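Local coordinates for dihydroorotase (Agrobacterium tumefaciens, PDB 2OGJ), which catalyses the deacetylation of acetyl-(R)-mandelate in vitro, as a zinc-dependent esterase of the amidohydrolase family with a TIM-barrel fold, at residues A[79-87]-A[139-147]; A[103-114]-A[129-140]. All coordinates share one frame; numbering follows the deposited sequence.

Contact 1: A[79-87]-A[139-147]. With ZN (zinc ion), chain G.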
loop_
_atom_site.group_PDB
_atom_site.type_symbol
_atom_site.label_atom_id
_atom_site.label_comp_id
_atom_site.label_asym_id
_atom_site.label_seq_id
_atom_site.Cartn_x
_atom_site.Cartn_y
_atom_site.Cartn_z
ATOM N N HIS A 79 26.506 16.538 0.446
ATOM C CA HIS A 79 26.149 15.299 1.115
ATOM C C HIS A 79 27.437 14.680 1.612
ATOM O O HIS A 79 28.151 13.996 0.876
ATOM C CB HIS A 79 25.399 14.392 0.145
ATOM C CG HIS A 79 24.090 14.967 -0.295
ATOM N ND1 HIS A 79 22.985 15.005 0.526
ATOM C CD2 HIS A 79 23.733 15.617 -1.427
ATOM C CE1 HIS A 79 22.009 15.654 -0.077
ATOM N NE2 HIS A 79 22.437 16.039 -1.266
ATOM N N ILE A 80 27.712 14.945 2.883
ATOM C CA ILE A 80 28.919 14.498 3.527
ATOM C C ILE A 80 28.710 13.494 4.666
ATOM O O ILE A 80 29.520 13.419 5.602
ATOM C CB ILE A 80 29.692 15.724 4.028
ATOM C CG1 ILE A 80 28.744 16.650 4.792
ATOM C CG2 ILE A 80 30.317 16.478 2.828
ATOM C CD1 ILE A 80 29.416 17.943 5.228
ATOM N N TRP A 81 27.632 12.716 4.581
ATOM C CA TRP A 81 27.367 11.697 5.590
ATOM C C TRP A 81 28.088 10.447 5.075
ATOM O O TRP A 81 27.460 9.408 4.853
ATOM C CB TRP A 81 25.859 11.440 5.692
ATOM C CG TRP A 81 25.387 10.762 6.969
ATOM C CD1 TRP A 81 24.098 10.703 7.433
ATOM C CD2 TRP A 81 26.177 10.004 7.901
ATOM N NE1 TRP A 81 24.035 9.953 8.583
ATOM C CE2 TRP A 81 25.295 9.510 8.892
ATOM C CE3 TRP A 81 27.540 9.690 7.995
ATOM C CZ2 TRP A 81 25.733 8.719 9.959
ATOM C CZ3 TRP A 81 27.977 8.904 9.059
ATOM C CH2 TRP A 81 27.073 8.429 10.025
ATOM N N HIS A 82 29.401 10.585 4.858
ATOM C CA HIS A 82 30.274 9.522 4.356
ATOM C C HIS A 82 30.195 8.281 5.246
ATOM O O HIS A 82 30.251 8.368 6.471
ATOM C CB HIS A 82 31.707 10.029 4.306
ATOM C CG HIS A 82 32.711 8.959 4.021
ATOM N ND1 HIS A 82 33.003 8.534 2.743
ATOM C CD2 HIS A 82 33.431 8.173 4.857
ATOM C CE1 HIS A 82 33.860 7.529 2.804
ATOM N NE2 HIS A 82 34.133 7.289 4.074
ATOM N N GLY A 83 30.072 7.121 4.619
ATOM C CA GLY A 83 29.954 5.893 5.376
ATOM C C GLY A 83 28.542 5.659 5.901
ATOM O O GLY A 83 28.011 4.562 5.749
ATOM N N GLY A 84 27.936 6.676 6.521
ATOM C CA GLY A 84 26.583 6.543 7.057
ATOM C C GLY A 84 25.538 6.311 5.983
ATOM O O GLY A 84 24.577 5.562 6.158
ATOM N N THR A 85 25.731 6.970 4.855
ATOM C CA THR A 85 24.841 6.825 3.720
ATOM C C THR A 85 25.713 6.317 2.591
ATOM O O THR A 85 26.933 6.325 2.700
ATOM C CB THR A 85 24.265 8.164 3.274
ATOM O OG1 THR A 85 25.329 8.972 2.758
ATOM C CG2 THR A 85 23.562 8.875 4.446
ATOM N N ASP A 86 25.094 5.900 1.500
ATOM C CA ASP A 86 25.826 5.380 0.360
ATOM C C ASP A 86 26.294 6.438 -0.642
ATOM O O ASP A 86 27.367 6.322 -1.242
ATOM C CB ASP A 86 24.937 4.367 -0.365
ATOM C CG ASP A 86 23.723 5.023 -1.073
ATOM O OD1 ASP A 86 23.176 6.059 -0.611
ATOM O OD2 ASP A 86 23.289 4.474 -2.108
ATOM N N ILE A 87 25.472 7.469 -0.804
ATOM C CA ILE A 87 25.688 8.538 -1.775
ATOM C C ILE A 87 26.647 9.674 -1.415
ATOM O O ILE A 87 27.134 10.366 -2.298
ATOM C CB ILE A 87 24.297 9.153 -2.175
ATOM C CG1 ILE A 87 24.394 9.784 -3.556
ATOM C CG2 ILE A 87 23.855 10.214 -1.168
ATOM C CD1 ILE A 87 24.911 8.830 -4.602
ATOM N N GLY A 139 16.965 9.122 6.344
ATOM C CA GLY A 139 17.832 9.966 5.542
ATOM C C GLY A 139 18.121 9.346 4.182
ATOM O O GLY A 139 17.243 8.675 3.590
ATOM N N LEU A 140 19.358 9.534 3.704
ATOM C CA LEU A 140 19.763 9.032 2.389
ATOM C C LEU A 140 20.679 7.807 2.389
ATOM O O LEU A 140 21.593 7.726 1.574
ATOM C CB LEU A 140 20.413 10.178 1.587
ATOM C CG LEU A 140 19.629 11.506 1.641
ATOM C CD1 LEU A 140 20.344 12.591 0.860
ATOM C CD2 LEU A 140 18.231 11.295 1.088
ATOM N N VAL A 141 20.425 6.850 3.280
ATOM C CA VAL A 141 21.248 5.649 3.343
ATOM C C VAL A 141 21.363 4.996 1.984
ATOM O O VAL A 141 22.466 4.745 1.516
ATOM C CB VAL A 141 20.694 4.579 4.298
ATOM C CG1 VAL A 141 21.597 4.442 5.476
ATOM C CG2 VAL A 141 19.287 4.927 4.735
ATOM N N ALA A 142 20.220 4.710 1.365
ATOM C CA ALA A 142 20.171 4.077 0.044
ATOM C C ALA A 142 19.499 5.070 -0.896
ATOM O O ALA A 142 18.516 4.757 -1.554
ATOM C CB ALA A 142 19.368 2.788 0.122
ATOM N N CYS A 143 20.055 6.277 -0.933
ATOM C CA CYS A 143 19.541 7.385 -1.720
ATOM C C CYS A 143 18.865 7.009 -3.033
ATOM O O CYS A 143 19.459 6.337 -3.879
ATOM C CB CYS A 143 20.665 8.380 -1.964
ATOM S SG CYS A 143 20.136 9.863 -2.778
ATOM N N ASN A 144 17.613 7.448 -3.184
ATOM C CA ASN A 144 16.803 7.184 -4.370
ATOM C C ASN A 144 16.463 5.708 -4.636
ATOM O O ASN A 144 15.595 5.412 -5.450
ATOM C CB ASN A 144 17.456 7.794 -5.619
ATOM C CG ASN A 144 17.566 9.302 -5.543
ATOM O OD1 ASN A 144 16.757 9.959 -4.909
ATOM N ND2 ASN A 144 18.565 9.858 -6.202
ATOM N N ARG A 145 17.140 4.782 -3.969
ATOM C CA ARG A 145 16.862 3.365 -4.168
ATOM C C ARG A 145 15.783 2.898 -3.192
ATOM O O ARG A 145 14.965 2.048 -3.517
ATOM C CB ARG A 145 18.142 2.555 -3.989
ATOM C CG ARG A 145 19.189 2.873 -5.022
ATOM C CD ARG A 145 20.345 1.913 -4.935
ATOM N NE ARG A 145 21.289 2.292 -3.894
ATOM C CZ ARG A 145 21.731 1.465 -2.959
ATOM N NH1 ARG A 145 21.304 0.209 -2.920
ATOM N NH2 ARG A 145 22.630 1.891 -2.088
ATOM N N VAL A 146 15.811 3.452 -1.985
ATOM C CA VAL A 146 14.827 3.158 -0.961
ATOM C C VAL A 146 14.427 4.514 -0.421
ATOM O O VAL A 146 14.940 4.960 0.588
ATOM C CB VAL A 146 15.412 2.322 0.171
ATOM C CG1 VAL A 146 14.339 2.063 1.207
ATOM C CG2 VAL A 146 15.984 1.023 -0.377
ATOM N N PRO A 147 13.509 5.193 -1.105
ATOM C CA PRO A 147 12.998 6.520 -0.744
ATOM C C PRO A 147 12.804 6.734 0.766
ATOM O O PRO A 147 12.343 5.851 1.478
ATOM C CB PRO A 147 11.681 6.589 -1.509
ATOM C CG PRO A 147 11.972 5.793 -2.725
ATOM C CD PRO A 147 12.682 4.590 -2.164
HETATM ZN ZN ZN G . 20.954 16.855 -2.670
#
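In the zinc site of this amidohydrolase TIM barrel, H79 meets L140 where the loop after strand 77-78 packs on the loop after strand 128-132. H79 is the second histidine of the family's His-X-His pair. Its NE2 binds zinc at 2.2 Å, and H77, D291 and the carboxylated K175 also bind this metal. The L140 and H79 side chains cross at about a right angle, with CD1 of L140 3.6 Å from ND1 of H79. That ND1 is hydrogen-bonded to S108 OG. The polar work falls to D86, whose carboxylate oxygens take different partners. C143 N donates to D86 OD1 at 3.1 Å, on the syn side but 30° out of the carboxylate plane. D86 OD2 forms a salt bridge with R145 NH2 at 2.7 Å. The oxygen lies nearly in the guanidinium plane, yet the arginine comes from above the carboxylate, and the two planes are 51° apart. The R145 chain is bent at chi3 (-82°), and one guanidinium face lies over A142 CB. R145 NH1 forms a salt bridge with E111 OE2 of the second subunit, so the arginine bridges D86 and that glutamate. I87 lies against C143, with CB of I87 3.7 Å from CB of C143.

Contact 2: A[103-114]-A[129-140]; sequences LVDAGSAGEANF and IKAFLNLGSIGL
E111 OE2 is gripped by two groups. S137 OG is hydrogen-bonded to it at 2.7 Å, on the anti side of the carboxylate, and R145 NH1 of the second subunit forms a salt bridge with the same oxygen. S137 OG is also hydrogen-bonded to D154 O. The strands form a parallel ladder. K130 N to L103 O (3.0 Å) and D105 N to K130 O (2.9 Å) are followed by F132 N to D105 O (2.7 Å), a nearly straight bond. In the loops beyond, N134 ND2 reaches G107 O at 2.9 Å, on a lone pair, and also bonds to E148 OE1. With chi1 at -161°, CG of N134 points away from the residue's own N and the amide reaches that carbonyl. N134 OD1 takes G136 N in an Asx turn, which ties down the other end of the amide. N134 N bonds to A109 O at 3.1 Å. L140 N meets S108 O at 2.8 Å, from above the carbonyl plane. A water sits between D105 OD1, A109 N and F132 O. On the V104 and A106 face, V104 CG1 lies 3.5 Å from F132 CE2. On the D105 face, A131 CB sits at the edge of the F114 ring. The contact closes the beta-alpha-beta unit of strand 100-106, helix 114-122 and strand 128-132. F117 of that helix packs on D105 and A131, while strand 171-173 and helix 157-165 flank F114.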
loop_
_atom_site.group_PDB
_atom_site.type_symbol
_atom_site.label_atom_id
_atom_site.label_comp_id
_atom_site.label_asym_id
_atom_site.label_seq_id
_atom_site.Cartn_x
_atom_site.Cartn_y
_atom_site.Cartn_z
ATOM N N LEU A 103 30.359 23.750 5.424
ATOM C CA LEU A 103 29.630 22.774 4.633
ATOM C C LEU A 103 28.312 22.512 5.352
ATOM O O LEU A 103 28.288 22.397 6.579
ATOM C CB LEU A 103 30.436 21.486 4.518
ATOM C CG LEU A 103 31.704 21.563 3.669
ATOM C CD1 LEU A 103 32.584 20.328 3.964
ATOM C CD2 LEU A 103 31.333 21.639 2.198
ATOM N N VAL A 104 27.222 22.443 4.596
ATOM C CA VAL A 104 25.896 22.195 5.162
ATOM C C VAL A 104 25.345 20.917 4.532
ATOM O O VAL A 104 24.990 20.896 3.346
ATOM C CB VAL A 104 24.920 23.371 4.848
ATOM C CG1 VAL A 104 23.657 23.253 5.686
ATOM C CG2 VAL A 104 25.615 24.703 5.105
ATOM N N ASP A 105 25.294 19.839 5.304
ATOM C CA ASP A 105 24.776 18.600 4.749
ATOM C C ASP A 105 23.278 18.796 4.570
ATOM O O ASP A 105 22.584 19.292 5.469
ATOM C CB ASP A 105 25.057 17.406 5.654
ATOM C CG ASP A 105 24.494 16.121 5.086
ATOM O OD1 ASP A 105 23.288 15.848 5.312
ATOM O OD2 ASP A 105 25.251 15.402 4.386
ATOM N N ALA A 106 22.790 18.408 3.399
ATOM C CA ALA A 106 21.401 18.595 3.054
ATOM C C ALA A 106 20.499 17.372 3.182
ATOM O O ALA A 106 20.051 16.808 2.184
ATOM C CB ALA A 106 21.321 19.174 1.643
ATOM N N GLY A 107 20.214 16.986 4.420
ATOM C CA GLY A 107 19.326 15.867 4.670
ATOM C C GLY A 107 19.859 14.495 4.342
ATOM O O GLY A 107 19.098 13.648 3.872
ATOM N N SER A 108 21.154 14.269 4.567
ATOM C CA SER A 108 21.734 12.960 4.300
ATOM C C SER A 108 21.357 12.078 5.489
ATOM O O SER A 108 21.183 10.865 5.365
ATOM C CB SER A 108 23.250 13.062 4.137
ATOM O OG SER A 108 23.584 13.883 3.030
ATOM N N ALA A 109 21.186 12.722 6.637
ATOM C CA ALA A 109 20.784 12.010 7.835
ATOM C C ALA A 109 19.401 12.463 8.312
ATOM O O ALA A 109 19.008 13.607 8.081
ATOM C CB ALA A 109 21.802 12.224 8.948
ATOM N N GLY A 110 18.677 11.545 8.959
ATOM C CA GLY A 110 17.365 11.848 9.507
ATOM C C GLY A 110 17.505 11.812 11.019
ATOM O O GLY A 110 18.609 11.950 11.532
ATOM N N GLU A 111 16.427 11.641 11.764
ATOM C CA GLU A 111 16.608 11.585 13.203
ATOM C C GLU A 111 17.254 10.260 13.611
ATOM O O GLU A 111 17.938 10.187 14.621
ATOM C CB GLU A 111 15.275 11.813 13.946
ATOM C CG GLU A 111 14.071 10.985 13.486
ATOM C CD GLU A 111 14.140 9.513 13.895
ATOM O OE1 GLU A 111 14.582 9.226 15.030
ATOM O OE2 GLU A 111 13.732 8.641 13.091
ATOM N N ALA A 112 17.064 9.222 12.806
ATOM C CA ALA A 112 17.623 7.906 13.104
ATOM C C ALA A 112 19.149 7.888 13.336
ATOM O O ALA A 112 19.611 7.425 14.385
ATOM C CB ALA A 112 17.243 6.901 11.995
ATOM N N ASN A 113 19.936 8.364 12.375
ATOM C CA ASN A 113 21.380 8.348 12.575
ATOM C C ASN A 113 22.093 9.686 12.547
ATOM O O ASN A 113 23.225 9.758 12.092
ATOM C CB ASN A 113 22.080 7.374 11.600
ATOM C CG ASN A 113 21.986 7.794 10.138
ATOM O OD1 ASN A 113 21.486 8.870 9.797
ATOM N ND2 ASN A 113 22.484 6.931 9.259
ATOM N N PHE A 114 21.461 10.742 13.054
ATOM C CA PHE A 114 22.129 12.032 13.063
ATOM C C PHE A 114 23.270 12.043 14.080
ATOM O O PHE A 114 24.291 12.698 13.864
ATOM C CB PHE A 114 21.165 13.185 13.387
ATOM C CG PHE A 114 21.833 14.543 13.361
ATOM C CD1 PHE A 114 21.983 15.240 12.161
ATOM C CD2 PHE A 114 22.396 15.080 14.520
ATOM C CE1 PHE A 114 22.688 16.455 12.109
ATOM C CE2 PHE A 114 23.106 16.289 14.491
ATOM C CZ PHE A 114 23.257 16.986 13.281
ATOM N N ILE A 129 30.590 22.535 10.089
ATOM C CA ILE A 129 29.628 21.653 9.475
ATOM C C ILE A 129 28.272 21.684 10.176
ATOM O O ILE A 129 28.128 21.361 11.365
ATOM C CB ILE A 129 30.223 20.249 9.395
ATOM C CG1 ILE A 129 31.451 20.304 8.484
ATOM C CG2 ILE A 129 29.195 19.257 8.890
ATOM C CD1 ILE A 129 32.240 19.061 8.466
ATOM N N LYS A 130 27.289 22.146 9.410
ATOM C CA LYS A 130 25.920 22.254 9.871
ATOM C C LYS A 130 25.140 21.281 9.000
ATOM O O LYS A 130 25.653 20.783 8.003
ATOM C CB LYS A 130 25.390 23.675 9.651
ATOM C CG LYS A 130 26.410 24.785 9.888
ATOM C CD LYS A 130 26.363 25.396 11.278
ATOM C CE LYS A 130 26.906 24.459 12.324
ATOM N NZ LYS A 130 27.086 25.151 13.640
ATOM N N ALA A 131 23.894 21.028 9.361
ATOM C CA ALA A 131 23.084 20.105 8.601
ATOM C C ALA A 131 21.596 20.403 8.630
ATOM O O ALA A 131 21.055 20.926 9.608
ATOM C CB ALA A 131 23.323 18.685 9.113
ATOM N N PHE A 132 20.945 20.072 7.526
ATOM C CA PHE A 132 19.505 20.196 7.419
ATOM C C PHE A 132 19.072 18.779 7.782
ATOM O O PHE A 132 19.597 17.813 7.230
ATOM C CB PHE A 132 19.079 20.504 5.978
ATOM C CG PHE A 132 19.206 21.957 5.587
ATOM C CD1 PHE A 132 18.202 22.869 5.897
ATOM C CD2 PHE A 132 20.325 22.403 4.877
ATOM C CE1 PHE A 132 18.315 24.211 5.496
ATOM C CE2 PHE A 132 20.451 23.746 4.469
ATOM C CZ PHE A 132 19.452 24.648 4.776
ATOM N N LEU A 133 18.158 18.641 8.734
ATOM C CA LEU A 133 17.686 17.321 9.113
ATOM C C LEU A 133 16.597 16.911 8.125
ATOM O O LEU A 133 15.674 17.669 7.833
ATOM C CB LEU A 133 17.124 17.334 10.531
ATOM C CG LEU A 133 16.841 15.970 11.181
ATOM C CD1 LEU A 133 18.138 15.195 11.308
ATOM C CD2 LEU A 133 16.175 16.172 12.563
ATOM N N ASN A 134 16.716 15.704 7.594
ATOM C CA ASN A 134 15.732 15.206 6.652
ATOM C C ASN A 134 14.430 14.926 7.400
ATOM O O ASN A 134 14.454 14.473 8.539
ATOM C CB ASN A 134 16.236 13.931 5.980
ATOM C CG ASN A 134 15.505 13.628 4.696
ATOM O OD1 ASN A 134 14.281 13.604 4.651
ATOM N ND2 ASN A 134 16.257 13.392 3.639
ATOM N N LEU A 135 13.305 15.223 6.748
ATOM C CA LEU A 135 11.975 15.015 7.315
ATOM C C LEU A 135 11.807 13.510 7.496
ATOM O O LEU A 135 11.158 13.053 8.443
ATOM C CB LEU A 135 10.905 15.552 6.358
ATOM C CG LEU A 135 9.546 16.004 6.887
ATOM C CD1 LEU A 135 8.494 15.648 5.881
ATOM C CD2 LEU A 135 9.232 15.344 8.187
ATOM N N GLY A 136 12.400 12.756 6.576
ATOM C CA GLY A 136 12.347 11.307 6.635
ATOM C C GLY A 136 13.356 10.772 7.646
ATOM O O GLY A 136 14.437 11.326 7.788
ATOM N N SER A 137 13.012 9.698 8.347
ATOM C CA SER A 137 13.878 9.126 9.369
ATOM C C SER A 137 15.191 8.502 8.876
ATOM O O SER A 137 16.261 8.772 9.419
ATOM C CB SER A 137 13.096 8.081 10.170
ATOM O OG SER A 137 12.092 8.684 10.957
ATOM N N ILE A 138 15.106 7.659 7.858
ATOM C CA ILE A 138 16.291 6.985 7.348
ATOM C C ILE A 138 17.241 7.830 6.480
ATOM O O ILE A 138 18.225 7.317 5.953
ATOM C CB ILE A 138 15.910 5.694 6.560
ATOM C CG1 ILE A 138 15.295 6.049 5.207
ATOM C CG2 ILE A 138 14.937 4.850 7.383
ATOM C CD1 ILE A 138 15.103 4.826 4.282
ATOM N N GLY A 139 16.965 9.122 6.344
ATOM C CA GLY A 139 17.832 9.966 5.542
ATOM C C GLY A 139 18.121 9.346 4.182
ATOM O O GLY A 139 17.243 8.675 3.590
ATOM N N LEU A 140 19.358 9.534 3.704
ATOM C CA LEU A 140 19.763 9.032 2.389
ATOM C C LEU A 140 20.679 7.807 2.389
ATOM O O LEU A 140 21.593 7.726 1.574
ATOM C CB LEU A 140 20.413 10.178 1.587
ATOM C CG LEU A 140 19.629 11.506 1.641
ATOM C CD1 LEU A 140 20.344 12.591 0.860
ATOM C CD2 LEU A 140 18.231 11.295 1.088
HETATM O O HOH W 1 21.623 15.818 7.442
#

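The two contacts lie about 10 Å apart between centres, on the same side of the chain's centre. Along the chain the order is 79-87, 103-114, 129-140, 139-147, so contact 2 is nested within the loop closed by contact 1. They share G139 and L140. Contact 2 joins two barrel strands and the loops that follow them; contact 1 joins loops by the zinc site. S108 OG lies 2.8 Å from H79 ND1, a probable hydrogen bond, and S108 OG also donates to D105 OD2. I80 N, 2.9 Å from D105 OD2, is probably bonded to it too. D105 of strand 100-106 and S108 of the loop after it form a second shell that probably orients the zinc ligand H79. Both contacts also touch the second subunit.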